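Local coordinates for protein RNA polymerase II subunit A C-terminal domain phosphatase SSU72 (Homo sapiens, PDB 4H3K) that removes phosphate from phosphoserine and phosphothreonine in the C-terminal domain of RNA polymerase II and takes part in pre-mRNA polyadenylation and transcription termination, at residues A42-F51 with F173-Q183. The protein carries 1 engineered substitution. Sequence-based numbering, arbitrary orientation.
Sequences AHNILSKRGF and FLICELCQCIQ
Phe51 buries more of its own surface against 173-183 than any other residue of 42-51, its ring meeting Cys179, Gln180 and, a turn further on, Gln183. Chi1 of -72° sets CG anti to the carbonyl carbon, and from there the ring points its far end at the helix. CZ lies 3.8 Å from Cys179 CB, and that methylene makes an off-centre CH-pi contact, 30° from the ring normal. Cys179 SG is above the face but distant, 5.3 Å from the Phe51 ring centroid. The rim meets two glutamines: Gln180 OE1 comes to 3.4 Å from Phe51 CZ, and Gln183 CG to 3.6 Å from Phe51 CE1. Both amides are steeply tilted against the ring, so neither stacks on it.

Phe51 closes the Schellman motif that ends helix 38-48: its N bonds to Leu46 O and Gly50 N to Ser47 O, with Gly50, of positive phi, as the C-prime residue. The parallel strands, in order 2-1-3-4, form the core of the low-molecular-weight protein tyrosine phosphatase-like fold, and both helices pack on one face of it. The axes of 42-48 and 173-183 approach to 9.3 Å and cross at -39°. Val30 and Leu129, on neighbouring strands, lie under Leu46 and Cys179 respectively.

Leu46 divides its methyls: CD1 abuts Ile175 CG2, whereas CD2 sits 3.8 Å from Cys176 CA and bridges to Cys179 CB. Ile45 uses CG2 against both Cys176 CB and Phe173 CE1, and its CG1 lies over one face of the Phe173 ring near the rim. At the exposed margin Arg49 starts with CB 4.4 Å from Cys176 SG, bends at chi2, passes CD beside that sulfur, and ends with CZ, NH1 and NH2 all close to Phe173 CE1, NH1 at 3.7 Å. This ring carbon lies over a guanidinium face, but the guanidinium itself is at the ring's edge, giving no parallel stack.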
loop_
_atom_site.group_PDB
_atom_site.type_symbol
_atom_site.label_atom_id
_atom_site.label_comp_id
_atom_site.label_asym_id
_atom_site.label_seq_id
_atom_site.Cartn_x
_atom_site.Cartn_y
_atom_site.Cartn_z
ATOM N N ALA B 42 3.192 11.907 20.510
ATOM C CA ALA B 42 4.095 11.191 19.608
ATOM C C ALA B 42 4.509 12.096 18.449
ATOM O O ALA B 42 5.650 12.088 18.073
ATOM C CB ALA B 42 3.430 9.899 19.084
ATOM N N HIS B 43 3.565 12.870 17.902
ATOM C CA HIS B 43 3.842 13.821 16.819
ATOM C C HIS B 43 4.949 14.746 17.306
ATOM O O HIS B 43 5.959 14.924 16.619
ATOM C CB HIS B 43 2.572 14.626 16.505
ATOM C CG HIS B 43 2.650 15.481 15.273
ATOM N ND1 HIS B 43 1.546 15.719 14.473
ATOM C CD2 HIS B 43 3.669 16.186 14.727
ATOM C CE1 HIS B 43 1.889 16.517 13.480
ATOM N NE2 HIS B 43 3.173 16.811 13.606
ATOM N N ASN B 44 4.773 15.289 18.509
ATOM C CA ASN B 44 5.741 16.222 19.082
ATOM C C ASN B 44 7.147 15.598 19.219
ATOM O O ASN B 44 8.130 16.183 18.727
ATOM C CB ASN B 44 5.218 16.804 20.412
ATOM C CG ASN B 44 6.076 17.983 20.940
ATOM O OD1 ASN B 44 6.723 17.863 21.986
ATOM N ND2 ASN B 44 6.097 19.096 20.210
ATOM N N ILE B 45 7.256 14.431 19.859
ATOM C CA ILE B 45 8.574 13.792 20.048
ATOM C C ILE B 45 9.198 13.440 18.674
ATOM O O ILE B 45 10.368 13.763 18.400
ATOM C CB ILE B 45 8.495 12.502 20.947
ATOM C CG1 ILE B 45 7.943 12.818 22.367
ATOM C CG2 ILE B 45 9.883 11.816 21.078
ATOM C CD1 ILE B 45 8.298 14.148 22.918
ATOM N N LEU B 46 8.414 12.803 17.798
ATOM C CA LEU B 46 8.952 12.376 16.489
ATOM C C LEU B 46 9.418 13.586 15.700
ATOM O O LEU B 46 10.515 13.577 15.147
ATOM C CB LEU B 46 7.943 11.543 15.699
ATOM C CG LEU B 46 7.725 10.120 16.270
ATOM C CD1 LEU B 46 6.528 9.476 15.653
ATOM C CD2 LEU B 46 8.925 9.193 16.036
ATOM N N SER B 47 8.585 14.631 15.685
ATOM C CA SER B 47 8.896 15.830 14.913
ATOM C C SER B 47 10.209 16.443 15.414
ATOM O O SER B 47 11.066 16.792 14.621
ATOM C CB SER B 47 7.749 16.825 15.001
ATOM O OG SER B 47 8.139 18.044 14.435
ATOM N N LYS B 48 10.364 16.525 16.735
ATOM C CA LYS B 48 11.563 17.090 17.367
ATOM C C LYS B 48 12.807 16.263 17.095
ATOM O O LYS B 48 13.919 16.797 17.019
ATOM C CB LYS B 48 11.349 17.234 18.877
ATOM C CG LYS B 48 10.731 18.557 19.269
ATOM C CD LYS B 48 10.167 18.516 20.703
ATOM C CE LYS B 48 9.989 19.913 21.302
ATOM N NZ LYS B 48 9.654 20.902 20.240
ATOM N N ARG B 49 12.622 14.961 16.921
ATOM C CA ARG B 49 13.740 14.086 16.627
ATOM C C ARG B 49 13.977 13.842 15.147
ATOM O O ARG B 49 14.671 12.908 14.763
ATOM C CB ARG B 49 13.699 12.820 17.495
ATOM C CG ARG B 49 14.358 13.119 18.867
ATOM C CD ARG B 49 13.554 12.570 20.025
ATOM N NE ARG B 49 13.900 13.188 21.315
ATOM C CZ ARG B 49 14.044 12.479 22.429
ATOM N NH1 ARG B 49 13.931 11.145 22.373
ATOM N NH2 ARG B 49 14.345 13.079 23.572
ATOM N N GLY B 50 13.426 14.726 14.321
ATOM C CA GLY B 50 13.796 14.795 12.908
ATOM C C GLY B 50 13.038 13.869 11.961
ATOM O O GLY B 50 13.464 13.705 10.819
ATOM N N PHE B 51 11.925 13.278 12.407
ATOM C CA PHE B 51 11.097 12.422 11.521
ATOM C C PHE B 51 10.073 13.237 10.775
ATOM O O PHE B 51 9.645 14.283 11.241
ATOM C CB PHE B 51 10.340 11.350 12.322
ATOM C CG PHE B 51 11.224 10.259 12.842
ATOM C CD1 PHE B 51 11.516 9.148 12.057
ATOM C CD2 PHE B 51 11.774 10.349 14.111
ATOM C CE1 PHE B 51 12.346 8.120 12.544
ATOM C CE2 PHE B 51 12.623 9.354 14.599
ATOM C CZ PHE B 51 12.900 8.235 13.828
ATOM N N PHE B 173 7.575 7.814 23.610
ATOM C CA PHE B 173 9.001 7.456 23.624
ATOM C C PHE B 173 9.255 6.036 23.103
ATOM O O PHE B 173 10.240 5.812 22.418
ATOM C CB PHE B 173 9.649 7.693 25.000
ATOM C CG PHE B 173 9.929 9.170 25.284
ATOM C CD1 PHE B 173 10.871 9.872 24.523
ATOM C CD2 PHE B 173 9.238 9.853 26.285
ATOM C CE1 PHE B 173 11.139 11.240 24.753
ATOM C CE2 PHE B 173 9.493 11.231 26.535
ATOM C CZ PHE B 173 10.447 11.922 25.753
ATOM N N LEU B 174 8.345 5.106 23.372
ATOM C CA LEU B 174 8.437 3.757 22.814
ATOM C C LEU B 174 8.282 3.775 21.280
ATOM O O LEU B 174 9.024 3.132 20.556
ATOM C CB LEU B 174 7.376 2.847 23.445
ATOM C CG LEU B 174 7.336 1.365 23.068
ATOM C CD1 LEU B 174 8.632 0.641 23.478
ATOM C CD2 LEU B 174 6.117 0.697 23.743
ATOM N N ILE B 175 7.299 4.533 20.800
ATOM C CA ILE B 175 7.102 4.756 19.383
ATOM C C ILE B 175 8.357 5.369 18.738
ATOM O O ILE B 175 8.799 4.911 17.669
ATOM C CB ILE B 175 5.836 5.641 19.155
ATOM C CG1 ILE B 175 4.589 4.779 19.327
ATOM C CG2 ILE B 175 5.824 6.243 17.739
ATOM C CD1 ILE B 175 3.254 5.572 19.642
ATOM N N CYS B 176 8.931 6.383 19.393
ATOM C CA CYS B 176 10.169 7.005 18.912
ATOM C C CYS B 176 11.297 5.965 18.846
ATOM O O CYS B 176 12.034 5.899 17.850
ATOM C CB CYS B 176 10.583 8.202 19.795
ATOM S SG CYS B 176 12.056 9.068 19.137
ATOM N N GLU B 177 11.416 5.139 19.889
ATOM C CA GLU B 177 12.424 4.062 19.894
ATOM C C GLU B 177 12.225 3.088 18.738
ATOM O O GLU B 177 13.182 2.761 18.006
ATOM C CB GLU B 177 12.455 3.339 21.250
ATOM C CG GLU B 177 13.829 2.884 21.620
ATOM C CD GLU B 177 13.887 2.126 22.920
ATOM O OE1 GLU B 177 12.980 2.342 23.773
ATOM O OE2 GLU B 177 14.872 1.349 23.079
ATOM N N LEU B 178 10.979 2.677 18.522
ATOM C CA LEU B 178 10.666 1.811 17.398
ATOM C C LEU B 178 11.011 2.455 16.053
ATOM O O LEU B 178 11.649 1.833 15.217
ATOM C CB LEU B 178 9.204 1.368 17.451
ATOM C CG LEU B 178 8.759 0.502 16.265
ATOM C CD1 LEU B 178 9.520 -0.840 16.244
ATOM C CD2 LEU B 178 7.249 0.277 16.271
ATOM N N CYS B 179 10.641 3.711 15.863
ATOM C CA CYS B 179 10.897 4.389 14.597
ATOM C C CYS B 179 12.391 4.547 14.365
ATOM O O CYS B 179 12.877 4.388 13.262
ATOM C CB CYS B 179 10.184 5.741 14.545
ATOM S SG CYS B 179 8.396 5.478 14.334
ATOM N N GLN B 180 13.116 4.824 15.427
ATOM C CA GLN B 180 14.573 4.845 15.391
ATOM C C GLN B 180 15.199 3.542 14.917
ATOM O O GLN B 180 16.063 3.538 14.017
ATOM C CB GLN B 180 15.080 5.189 16.786
ATOM C CG GLN B 180 16.376 5.829 16.721
ATOM C CD GLN B 180 16.264 7.132 15.981
ATOM O OE1 GLN B 180 15.322 7.894 16.215
ATOM N NE2 GLN B 180 17.213 7.395 15.078
ATOM N N CYS B 181 14.772 2.433 15.515
ATOM C CA CYS B 181 15.239 1.126 15.082
ATOM C C CYS B 181 14.971 0.909 13.626
ATOM O O CYS B 181 15.883 0.562 12.885
ATOM C CB CYS B 181 14.538 0.010 15.821
ATOM S SG CYS B 181 15.150 -0.169 17.348
ATOM N N ILE B 182 13.720 1.124 13.219
ATOM C CA ILE B 182 13.315 0.896 11.828
ATOM C C ILE B 182 14.197 1.691 10.873
ATOM O O ILE B 182 14.756 1.123 9.924
ATOM C CB ILE B 182 11.803 1.155 11.618
ATOM C CG1 ILE B 182 11.008 0.010 12.251
ATOM C CG2 ILE B 182 11.476 1.292 10.137
ATOM C CD1 ILE B 182 9.529 0.341 12.500
ATOM N N GLN B 183 14.365 2.983 11.144
ATOM C CA GLN B 183 15.322 3.811 10.395
ATOM C C GLN B 183 16.758 3.300 10.305
ATOM O O GLN B 183 17.445 3.607 9.339
ATOM C CB GLN B 183 15.332 5.245 10.926
ATOM C CG GLN B 183 14.225 6.058 10.315
ATOM C CD GLN B 183 14.745 7.138 9.391
ATOM O OE1 GLN B 183 14.858 6.951 8.175
ATOM N NE2 GLN B 183 15.080 8.271 9.970
#